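PDB 2CWS: alginate lyase A1-II' from Sphingomonas sp. A1, which probably depolymerises alginate by beta-elimination as a family 7 polysaccharide lyase, this chain being the piece that carries its alginate lyase domain. Local coordinates for residues A4-N9 with Q39-D44; L134-K139 with A173-N178; F200-Y205 with A218-L223. All coordinates share one frame; numbering follows the deposited sequence. Where two conformers were deposited one is given.

Interaction 1 of 3, residues A4-N9 with Q39-D44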
# COMPACT_ATOMS: atom_id res chain seq x y z
N ALA A 4 -8.78 -20.95 5.09
CA ALA A 4 -8.47 -20.32 6.38
C ALA A 4 -8.45 -18.80 6.14
O ALA A 4 -8.23 -18.43 5.00
CB ALA A 4 -7.17 -20.85 6.88
N ALA A 5 -8.72 -18.05 7.16
CA ALA A 5 -8.69 -16.57 7.00
C ALA A 5 -7.30 -16.15 6.67
O ALA A 5 -6.30 -16.87 6.87
CB ALA A 5 -9.16 -15.96 8.32
N PRO A 6 -7.16 -14.92 6.16
CA PRO A 6 -5.84 -14.56 5.63
C PRO A 6 -4.67 -14.63 6.61
O PRO A 6 -3.56 -14.93 6.20
CB PRO A 6 -6.06 -13.12 5.12
CG PRO A 6 -7.50 -13.15 4.70
CD PRO A 6 -8.19 -13.94 5.80
N GLY A 7 -4.93 -14.15 7.86
CA GLY A 7 -3.85 -14.09 8.84
C GLY A 7 -3.26 -15.45 9.22
O GLY A 7 -2.27 -15.53 9.96
N LYS A 8 -3.78 -16.55 8.72
CA LYS A 8 -3.22 -17.88 8.77
C LYS A 8 -2.41 -18.23 7.52
O LYS A 8 -1.56 -19.19 7.64
CB LYS A 8 -4.38 -18.88 8.87
CG LYS A 8 -5.42 -18.64 9.95
CD LYS A 8 -4.78 -18.60 11.33
CE LYS A 8 -5.87 -18.46 12.38
NZ LYS A 8 -5.34 -18.59 13.76
N ASN A 9 -2.57 -17.73 6.31
CA ASN A 9 -1.78 -17.92 5.09
C ASN A 9 -0.69 -16.88 4.84
O ASN A 9 0.09 -17.04 3.89
CB ASN A 9 -2.74 -17.83 3.89
CG ASN A 9 -3.81 -18.92 3.94
OD1 ASN A 9 -4.93 -18.75 3.49
ND2 ASN A 9 -3.41 -20.04 4.49
N GLN A 39 -16.56 -8.96 5.06
CA GLN A 39 -16.82 -8.61 3.67
C GLN A 39 -15.69 -7.80 3.06
O GLN A 39 -15.58 -7.74 1.84
CB GLN A 39 -18.16 -7.82 3.53
CG GLN A 39 -18.09 -6.46 4.20
CD GLN A 39 -19.44 -5.78 4.25
OE1 GLN A 39 -20.16 -5.77 3.26
NE2 GLN A 39 -19.79 -5.15 5.38
N TYR A 40 -14.87 -7.16 3.90
CA TYR A 40 -13.80 -6.30 3.41
C TYR A 40 -12.45 -7.02 3.21
O TYR A 40 -11.55 -6.46 2.62
CB TYR A 40 -13.55 -5.18 4.41
CG TYR A 40 -14.82 -4.39 4.70
CD1 TYR A 40 -15.48 -3.67 3.75
CD2 TYR A 40 -15.31 -4.36 6.05
CE1 TYR A 40 -16.65 -2.93 4.03
CE2 TYR A 40 -16.44 -3.61 6.33
CZ TYR A 40 -17.09 -2.90 5.32
OH TYR A 40 -18.22 -2.18 5.65
N PHE A 41 -12.33 -8.21 3.79
CA PHE A 41 -11.03 -8.84 3.94
C PHE A 41 -11.24 -10.34 4.17
O PHE A 41 -11.76 -10.70 5.25
CB PHE A 41 -10.33 -8.20 5.12
CG PHE A 41 -8.96 -8.75 5.42
CD1 PHE A 41 -7.85 -8.29 4.71
CD2 PHE A 41 -8.77 -9.71 6.42
CE1 PHE A 41 -6.57 -8.74 5.00
CE2 PHE A 41 -7.48 -10.16 6.73
CZ PHE A 41 -6.38 -9.67 6.03
N TYR A 42 -10.86 -11.15 3.20
CA TYR A 42 -11.20 -12.57 3.33
C TYR A 42 -10.27 -13.38 2.43
O TYR A 42 -9.60 -12.85 1.57
CB TYR A 42 -12.66 -12.81 2.94
CG TYR A 42 -13.04 -12.39 1.53
CD1 TYR A 42 -12.93 -13.27 0.48
CD2 TYR A 42 -13.53 -11.13 1.29
CE1 TYR A 42 -13.26 -12.93 -0.82
CE2 TYR A 42 -13.92 -10.75 -0.02
CZ TYR A 42 -13.76 -11.66 -1.06
OH TYR A 42 -14.17 -11.36 -2.33
N THR A 43 -10.30 -14.70 2.67
CA THR A 43 -9.55 -15.61 1.79
C THR A 43 -10.51 -16.10 0.72
O THR A 43 -11.57 -16.65 1.04
CB THR A 43 -9.03 -16.80 2.61
OG1 THR A 43 -8.09 -16.30 3.55
CG2 THR A 43 -8.41 -17.83 1.67
N ASP A 44 -10.14 -15.89 -0.56
CA ASP A 44 -10.98 -16.41 -1.65
C ASP A 44 -10.67 -17.87 -1.89
O ASP A 44 -9.76 -18.46 -1.29
CB ASP A 44 -10.83 -15.51 -2.88
CG ASP A 44 -12.02 -15.52 -3.79
OD1 ASP A 44 -12.99 -16.27 -3.55
OD2 ASP A 44 -12.01 -14.71 -4.74
O HOH W 1 -5.48 -15.99 2.45
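Phe41 receives the ring of Pro6 over one face. Pro6 CG stands 4.1 Å from the centroid of the Phe41 ring and 29° off its normal, a CH-pi contact, while Pro6 CB meets the ring at its tip, 3.6 Å from Phe41 CZ. With CG of Phe41 anti to the backbone N, chi1 180° swings the ring until its CE2/CZ end comes close to Pro6; Phe51 meets it edge-to-face from the neighbouring strand 49-54. At Tyr42 the side chain turns away, and only its backbone takes part: Pro6 CG lies 3.6 Å from Tyr42 C. Backbone hydrogen bonds to Thr50 hold this residue in the sheet.

Thr43 makes the polar half of the contact. Its OG1 donates to Ala4 O at 2.6 Å, in the carbonyl plane and on a lone pair, with a C=O...donor angle of 142°. The same hydroxyl accepts a hydrogen bond from a water 2.8 Å from Thr43 OG1, and that water also donates to Asn9 OD1 at 3.0 Å. Pro6 CD lies alongside the hydroxyl, 3.3 Å from Thr43 OG1, a close approach without a bond. Proline suits the short turn it opens, in which Asn9 N bonds to Pro6 O, because its own nitrogen brings no N-H that would need an acceptor, while its carbons serve the aromatic ring. A valine in place of Thr43 would probably leave Ala4 O without this donor and deprive the water of one of its two acceptors, so that Asn9 would lose its indirect tie to the strand.

The contact therefore has two chemistries side by side: an apolar proline-on-phenyl patch on the buried side, and a directional hydroxyl that both donates and accepts, fixing the N-terminal segment against edge strand 41-43.

Interaction 2 of 3, residues L134-K139 with A173-N178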
# COMPACT_ATOMS: atom_id res chain seq x y z
N LEU A 134 0.28 -0.05 -14.84
CA LEU A 134 0.49 0.37 -13.45
C LEU A 134 1.49 1.51 -13.45
O LEU A 134 2.46 1.52 -14.23
CB LEU A 134 0.98 -0.81 -12.61
CG LEU A 134 0.97 -0.45 -11.08
CD1 LEU A 134 0.37 -1.56 -10.26
CD2 LEU A 134 2.41 -0.10 -10.70
N ASP A 135 1.26 2.51 -12.62
CA ASP A 135 2.11 3.68 -12.48
C ASP A 135 2.65 3.69 -11.06
O ASP A 135 1.88 3.89 -10.11
CB ASP A 135 1.28 4.92 -12.77
CG ASP A 135 2.05 6.22 -12.68
OD1 ASP A 135 3.27 6.25 -12.49
OD2 ASP A 135 1.31 7.26 -12.82
N MET A 136 3.95 3.45 -10.90
CA MET A 136 4.59 3.62 -9.59
C MET A 136 4.97 5.08 -9.45
O MET A 136 6.00 5.52 -9.99
CB MET A 136 5.95 2.89 -9.60
CG MET A 136 5.71 1.41 -9.38
SD MET A 136 5.20 1.01 -7.70
CE MET A 136 6.01 -0.58 -7.59
N GLN A 137 4.16 5.83 -8.76
CA GLN A 137 4.33 7.28 -8.61
C GLN A 137 5.21 7.53 -7.39
O GLN A 137 4.96 6.99 -6.32
CB GLN A 137 2.96 7.93 -8.40
CG GLN A 137 2.07 7.73 -9.62
CD GLN A 137 0.67 8.34 -9.53
OE1 GLN A 137 -0.11 8.30 -10.53
NE2 GLN A 137 0.28 8.86 -8.43
N VAL A 138 6.23 8.36 -7.58
CA VAL A 138 7.13 8.73 -6.46
C VAL A 138 7.02 10.22 -6.26
O VAL A 138 7.30 11.02 -7.18
CB VAL A 138 8.59 8.30 -6.72
CG1 VAL A 138 9.43 8.62 -5.50
CG2 VAL A 138 8.68 6.81 -7.06
N LYS A 139 6.62 10.64 -5.08
CA LYS A 139 6.46 12.05 -4.83
C LYS A 139 7.80 12.75 -4.88
O LYS A 139 8.80 12.20 -4.42
CB LYS A 139 5.79 12.21 -3.46
CG LYS A 139 5.33 13.66 -3.23
CD LYS A 139 4.59 13.87 -1.93
CE LYS A 139 3.81 15.16 -1.83
NZ LYS A 139 4.61 16.38 -2.18
N ALA A 173 14.46 5.24 -4.13
CA ALA A 173 13.35 4.30 -4.29
C ALA A 173 13.53 3.51 -5.58
O ALA A 173 13.72 4.12 -6.65
CB ALA A 173 12.01 5.02 -4.33
N TYR A 174 13.42 2.20 -5.48
CA TYR A 174 13.47 1.28 -6.60
C TYR A 174 12.09 0.63 -6.69
O TYR A 174 11.66 -0.02 -5.73
CB TYR A 174 14.57 0.21 -6.41
CG TYR A 174 15.93 0.85 -6.24
CD1 TYR A 174 16.36 1.30 -5.00
CD2 TYR A 174 16.77 0.99 -7.35
CE1 TYR A 174 17.61 1.90 -4.83
CE2 TYR A 174 18.01 1.59 -7.21
CZ TYR A 174 18.42 2.01 -5.95
OH TYR A 174 19.67 2.63 -5.81
N VAL A 175 11.42 0.83 -7.81
CA VAL A 175 10.04 0.40 -7.99
C VAL A 175 10.00 -0.61 -9.12
O VAL A 175 10.49 -0.32 -10.22
CB VAL A 175 9.11 1.63 -8.19
CG1 VAL A 175 9.16 2.51 -6.94
CG2 VAL A 175 9.44 2.44 -9.45
N THR A 176 9.41 -1.77 -8.85
CA THR A 176 9.54 -2.89 -9.78
C THR A 176 8.22 -3.58 -10.00
O THR A 176 7.49 -3.89 -9.05
CB THR A 176 10.48 -3.95 -9.13
OG1 THR A 176 11.75 -3.30 -8.86
CG2 THR A 176 10.72 -5.17 -10.02
N MET A 177 7.95 -3.88 -11.27
CA MET A 177 6.87 -4.79 -11.65
C MET A 177 7.42 -5.86 -12.55
O MET A 177 8.04 -5.55 -13.57
CB MET A 177 5.76 -4.03 -12.44
CG MET A 177 5.04 -3.03 -11.57
SD MET A 177 3.95 -3.80 -10.36
CE MET A 177 2.59 -4.30 -11.48
N ASN A 178 7.22 -7.10 -12.18
CA ASN A 178 7.59 -8.25 -13.03
C ASN A 178 9.05 -8.17 -13.44
O ASN A 178 9.41 -8.45 -14.58
CB ASN A 178 6.68 -8.37 -14.24
CG ASN A 178 5.20 -8.46 -13.82
OD1 ASN A 178 4.87 -8.95 -12.72
ND2 ASN A 178 4.35 -8.00 -14.69
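The two sheets of the beta-sandwich face each other here, with Leu134, Met136 and Val138 of one packing on Val175 and Met177 of the other. The segments run almost exactly antiparallel, 173° between their N-to-C directions, with axes 8.3 Å apart at closest approach; side chains fill the space between them.

Met136 and Val175 form the middle of the contact, lying side by side and pointing opposite ways. Met136 CB comes to 3.5 Å from Val175 CG2, and Met136 CG lies 3.6 Å from Val175 CB. In the conformer given, the methionine methyl reaches the opposing backbone, Met136 CE 3.8 Å from Thr176 N, a detail that the second conformer leaves doubtful. An unbranched, flexible chain suits this place, where it must follow the branched valine and also reach Met164 and Ile166 of strand 162-169.

At one end Leu134 and Met177 meet nearly perpendicular. Met177 is folded along its chain (chi2 -72°), which brings its methyl to the leucine: Met177 CE is 3.7 Å from Leu134 CD1, and Met177 SD is 4.0 Å from Leu134 CD2. At the other end the packing is lighter, Val138 CG2 being 4.3 Å from Val175 CG1.

Asp135, on the other face of its strand, is buried too, and its OD2 and OD1 are satisfied by His150 ND1 and Asn151 N. Two antiparallel sheets packed through apolar side chains are typical of the jelly-roll sandwich of the concanavalin-like clan, to which the alginate lyase domain is assigned.

Interaction 3 of 3, residues F200-Y205 with A218-L223. With SO4 (sulfate ion), chain B.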
# COMPACT_ATOMS: atom_id res chain seq x y z
N PHE A 200 5.41 0.73 4.97
CA PHE A 200 4.77 0.15 3.80
C PHE A 200 3.27 0.03 4.00
O PHE A 200 2.77 -0.08 5.13
CB PHE A 200 5.35 -1.23 3.52
CG PHE A 200 6.78 -1.23 2.98
CD1 PHE A 200 7.83 -1.78 3.68
CD2 PHE A 200 7.02 -0.68 1.72
CE1 PHE A 200 9.10 -1.81 3.15
CE2 PHE A 200 8.31 -0.73 1.19
CZ PHE A 200 9.35 -1.28 1.88
N LYS A 201 2.54 -0.02 2.87
CA LYS A 201 1.13 -0.36 2.86
C LYS A 201 0.86 -1.28 1.68
O LYS A 201 1.56 -1.19 0.64
CB LYS A 201 0.21 0.88 2.71
CG LYS A 201 0.52 2.00 3.69
CD LYS A 201 -0.63 3.00 3.81
CE LYS A 201 -1.65 2.50 4.84
NZ LYS A 201 -2.89 3.32 4.78
N ALA A 202 -0.17 -2.11 1.78
CA ALA A 202 -0.56 -2.98 0.66
C ALA A 202 -2.02 -3.34 0.83
O ALA A 202 -2.45 -3.71 1.93
CB ALA A 202 0.28 -4.26 0.65
N GLY A 203 -2.77 -3.27 -0.28
CA GLY A 203 -4.16 -3.69 -0.22
C GLY A 203 -4.96 -3.03 -1.33
O GLY A 203 -4.60 -3.20 -2.52
N ASN A 204 -6.02 -2.29 -0.95
CA ASN A 204 -6.99 -1.80 -1.96
C ASN A 204 -7.44 -0.43 -1.49
O ASN A 204 -8.35 -0.30 -0.68
CB ASN A 204 -8.14 -2.78 -2.04
CG ASN A 204 -9.24 -2.39 -2.99
OD1 ASN A 204 -10.31 -3.12 -2.97
ND2 ASN A 204 -9.11 -1.35 -3.72
N TYR A 205 -6.84 0.63 -2.06
CA TYR A 205 -7.13 2.00 -1.69
C TYR A 205 -7.84 2.58 -2.93
O TYR A 205 -7.22 2.81 -3.97
CB TYR A 205 -5.83 2.70 -1.35
CG TYR A 205 -5.93 4.18 -1.01
CD1 TYR A 205 -7.06 4.76 -0.45
CD2 TYR A 205 -4.80 4.96 -1.22
CE1 TYR A 205 -7.07 6.11 -0.12
CE2 TYR A 205 -4.79 6.31 -0.90
CZ TYR A 205 -5.95 6.88 -0.38
OH TYR A 205 -5.97 8.20 -0.01
N ALA A 218 -9.03 -6.27 -4.74
CA ALA A 218 -7.63 -6.58 -5.02
C ALA A 218 -7.24 -7.81 -4.21
O ALA A 218 -7.79 -8.04 -3.13
CB ALA A 218 -6.70 -5.42 -4.66
N LYS A 219 -6.29 -8.59 -4.75
CA LYS A 219 -5.83 -9.80 -4.13
C LYS A 219 -4.33 -9.83 -3.96
O LYS A 219 -3.60 -9.27 -4.82
CB LYS A 219 -6.18 -11.02 -5.04
CG LYS A 219 -7.64 -11.39 -4.94
CD LYS A 219 -7.98 -12.59 -5.86
CE LYS A 219 -9.35 -13.15 -5.49
NZ LYS A 219 -9.68 -14.37 -6.31
N LEU A 220 -3.89 -10.50 -2.91
CA LEU A 220 -2.47 -10.82 -2.71
C LEU A 220 -2.35 -12.33 -2.50
O LEU A 220 -3.11 -12.94 -1.77
CB LEU A 220 -1.89 -10.08 -1.51
CG LEU A 220 -1.83 -8.53 -1.68
CD1 LEU A 220 -1.36 -7.88 -0.40
CD2 LEU A 220 -0.93 -8.15 -2.83
N TYR A 221 -1.29 -12.88 -3.14
CA TYR A 221 -0.93 -14.29 -2.96
C TYR A 221 0.34 -14.44 -2.13
O TYR A 221 0.57 -15.48 -1.54
CB TYR A 221 -0.69 -14.97 -4.33
CG TYR A 221 -1.96 -15.00 -5.16
CD1 TYR A 221 -2.19 -14.02 -6.11
CD2 TYR A 221 -2.92 -15.98 -4.96
CE1 TYR A 221 -3.34 -14.00 -6.86
CE2 TYR A 221 -4.08 -15.95 -5.72
CZ TYR A 221 -4.29 -14.99 -6.66
OH TYR A 221 -5.43 -14.95 -7.44
N SER A 222 1.15 -13.37 -2.04
CA SER A 222 2.34 -13.39 -1.19
C SER A 222 2.62 -11.93 -0.80
O SER A 222 2.28 -11.02 -1.57
CB SER A 222 3.53 -14.04 -1.89
OG SER A 222 3.83 -13.34 -3.06
N LEU A 223 3.25 -11.76 0.37
CA LEU A 223 3.52 -10.38 0.88
C LEU A 223 4.59 -10.50 1.94
O LEU A 223 4.38 -11.21 2.93
CB LEU A 223 2.26 -9.79 1.51
CG LEU A 223 2.41 -8.41 2.18
CD1 LEU A 223 2.83 -7.34 1.19
CD2 LEU A 223 1.12 -8.05 2.91
S SO4 B . -3.27 8.52 2.03
O1 SO4 B . -2.85 7.00 2.15
O2 SO4 B . -2.27 9.40 2.60
O3 SO4 B . -3.43 8.88 0.67
O4 SO4 B . -4.52 8.72 2.76
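Ala202 CB rests against the tips of two leucines, 4.1 Å from Leu220 CD1 and 4.0 Å from Leu223 CD1. A bare methyl suits this place, since the leucines supply the bulk. Leu223 reaches the alanine with CG anti to the backbone N (chi1 176°). Next along, Ala218 CB lies 3.7 Å from Gly203 O and 4.0 Å from Asn204 CB, so another small side chain lets the two backbones come close. Strands 197-202 and 204-206 belong to one sheet of the jelly-roll sandwich and strand 215-228 to the other, so this is core between the sheets.

One layer further out, both segments change direction sharply, at Gly203 and at Tyr221. Gly203 has phi/psi of 157°/-122°, where a beta carbon would jam against the carbonyl oxygen of Ala202. Tyr221 and Ser222 stand opposite the single residue Ser94 of adjoining strand 88-99, a classic beta bulge, whose extra residue lets Leu220 and Leu223 point to the same side. Met49 and Phe51 pack on Leu220.

Beyond this core, Tyr205 OH donates to sulfate O3 at 2.7 Å; the ion, probably from the crystallisation liquor, is also held by His112 and Arg67. Lys201 pairs with Glu69, and Lys219 with both Asp44 and Asp46.

The join therefore relies on dispersion between small apolar groups, while the lysines, whose side chains set off away from the contact, are probably balanced in charge by acids outside it.

Overall arrangement
From the N terminus, interaction 1 comes first: it closes a loop of 29 residues by setting the opening segment on strand 41-43, an outermost strand of its sheet. Interaction 2 follows, spanning 33 residues, and interaction 3 last, spanning 12. The three loops lie in series, neither nested nor crossed. Interactions 2 and 3 both join the two sheets of the sandwich, their centres about 15 Å apart. Interaction 1 lies on the opposite side of the chain's centre from interaction 2, but it touches interaction 3 directly through the salt bridge from Asp44 OD2 to Lys219 NZ, 2.8 Å long, which links the sheet's edge to strand 215-228.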